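Local atomic coordinates of bifunctional enzyme IspD/IspF (Campylobacter jejuni, PDB entry 1W55), a protein that catalyses two separate steps of non-mevalonate isoprenoid biosynthesis, transferring a cytidylyl group from CTP to methylerythritol phosphate and cyclising a later phosphorylated intermediate to methylerythritol cyclodiphosphate with release of CMP. Residues Q322-I325 and A326-D330. Residues are numbered along the deposited sequence; the frame is centred on the assembly and turned at random.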
loop_
_atom_site.group_PDB
_atom_site.type_symbol
_atom_site.label_atom_id
_atom_site.label_comp_id
_atom_site.label_asym_id
_atom_site.label_seq_id
_atom_site.Cartn_x
_atom_site.Cartn_y
_atom_site.Cartn_z
ATOM N N GLN A 322 -14.437 -13.189 39.601
ATOM C CA GLN A 322 -14.090 -12.718 38.260
ATOM C C GLN A 322 -14.395 -11.236 38.088
ATOM O O GLN A 322 -13.586 -10.477 37.538
ATOM C CB GLN A 322 -14.841 -13.543 37.199
ATOM C CG GLN A 322 -14.228 -14.928 37.004
ATOM C CD GLN A 322 -15.113 -15.926 36.239
ATOM O OE1 GLN A 322 -14.973 -17.131 36.437
ATOM N NE2 GLN A 322 -15.993 -15.437 35.365
ATOM N N SER A 323 -15.563 -10.826 38.569
ATOM C CA SER A 323 -16.009 -9.444 38.428
ATOM C C SER A 323 -15.201 -8.485 39.317
ATOM O O SER A 323 -14.864 -7.369 38.899
ATOM C CB SER A 323 -17.527 -9.336 38.683
ATOM O OG SER A 323 -17.901 -7.989 38.929
ATOM N N ASN A 324 -14.883 -8.914 40.532
ATOM C CA ASN A 324 -14.028 -8.115 41.420
ATOM C C ASN A 324 -12.574 -7.959 40.916
ATOM O O ASN A 324 -11.994 -6.873 41.016
ATOM C CB ASN A 324 -14.054 -8.681 42.844
ATOM C CG ASN A 324 -13.695 -7.631 43.905
ATOM O OD1 ASN A 324 -14.097 -6.463 43.816
ATOM N ND2 ASN A 324 -12.929 -8.044 44.904
ATOM N N ILE A 325 -11.998 -9.035 40.372
ATOM C CA ILE A 325 -10.699 -8.955 39.688
ATOM C C ILE A 325 -10.751 -7.981 38.519
ATOM O O ILE A 325 -9.830 -7.195 38.334
ATOM C CB ILE A 325 -10.205 -10.354 39.179
ATOM C CG1 ILE A 325 -9.865 -11.288 40.343
ATOM C CG2 ILE A 325 -8.976 -10.196 38.246
ATOM C CD1 ILE A 325 -9.824 -12.797 39.946
ATOM N N ALA A 326 -11.819 -8.046 37.721
ATOM C CA ALA A 326 -11.978 -7.137 36.579
ATOM C C ALA A 326 -12.001 -5.672 37.016
ATOM O O ALA A 326 -11.373 -4.828 36.382
ATOM C CB ALA A 326 -13.257 -7.476 35.765
ATOM N N HIS A 327 -12.751 -5.385 38.081
ATOM C CA HIS A 327 -12.930 -4.021 38.587
ATOM C C HIS A 327 -11.620 -3.472 39.161
ATOM O O HIS A 327 -11.226 -2.358 38.842
ATOM C CB HIS A 327 -14.062 -3.978 39.634
ATOM C CG HIS A 327 -14.188 -2.661 40.340
ATOM N ND1 HIS A 327 -13.656 -2.433 41.592
ATOM C CD2 HIS A 327 -14.783 -1.500 39.965
ATOM C CE1 HIS A 327 -13.918 -1.189 41.959
ATOM N NE2 HIS A 327 -14.600 -0.601 40.991
ATOM N N THR A 328 -10.957 -4.277 39.990
ATOM C CA THR A 328 -9.637 -3.966 40.539
ATOM C C THR A 328 -8.603 -3.637 39.446
ATOM O O THR A 328 -7.808 -2.704 39.591
ATOM C CB THR A 328 -9.132 -5.183 41.363
ATOM O OG1 THR A 328 -9.942 -5.353 42.531
ATOM C CG2 THR A 328 -7.696 -4.968 41.906
ATOM N N LEU A 329 -8.599 -4.418 38.368
ATOM C CA LEU A 329 -7.560 -4.266 37.349
ATOM C C LEU A 329 -8.024 -3.430 36.171
ATOM O O LEU A 329 -7.263 -3.215 35.236
ATOM C CB LEU A 329 -7.037 -5.639 36.881
ATOM C CG LEU A 329 -6.404 -6.526 37.960
ATOM C CD1 LEU A 329 -6.082 -7.909 37.403
ATOM C CD2 LEU A 329 -5.142 -5.860 38.562
ATOM N N ASP A 330 -9.267 -2.949 36.229
ATOM C CA ASP A 330 -9.860 -2.162 35.146
ATOM C C ASP A 330 -9.781 -2.927 33.808
ATOM O O ASP A 330 -9.333 -2.404 32.777
ATOM C CB ASP A 330 -9.240 -0.746 35.083
ATOM C CG ASP A 330 -9.951 0.172 34.086
ATOM O OD1 ASP A 330 -11.162 -0.020 33.825
ATOM O OD2 ASP A 330 -9.365 1.110 33.502
#
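Thr-328 grips the carbonyl of Asn-324 twice, one turn back along helix 318-329. Its backbone N donates to Asn-324 O at 3.0 Å in a nearly straight bond (N-H...O 170°), and its hydroxyl OG1 donates to the same Asn-324 O, also at 3.0 Å. The two donors approach from opposite faces of the carbonyl plane, the hydroxyl tilted 34° from it. This double hold depends on the side-chain rotation: OG1 lies anti to the carbonyl carbon of Thr-328 (chi1 -67°), a rotation that sets it beside its own N and within bonding distance of the carbonyl four residues back. Regular i to i+4 bonds flank the pair, Ala-326 N to Gln-322 O, His-327 N to Ser-323 O and Leu-329 N to Ile-325 O. The helix finishes in a Schellman motif, with Asp-330 at positive phi and a weak bond from Asp-330 N to His-327 O.

On the buried side, Ile-325 and Leu-329 lie alongside each other, pointing the same way. The CG2 branch of Ile-325 meets CD1 of Leu-329 at 3.8 Å, while Leu-329 CB and CG both lie 3.5 Å beyond Ile-325 O, off the end of the carbonyl that accepts the Leu-329 amide. Both side chains also rest on Ile-303 of strand 298-308, and Leu-329 reaches Leu-286 and Tyr-290 of helix 282-295. The helix connects strands 298-308 and 336-341 as a beta-alpha-beta unit in the cyclodiphosphate synthase domain; Gln-322 OE1 ties it to Val-338 N and Asn-324 ND2 to Ala-230 O.

Spending the buried Thr-328 hydroxyl on a carbonyl of its own helix satisfies that polar group locally, next to an aliphatic ridge that seats the last turns against the sheet.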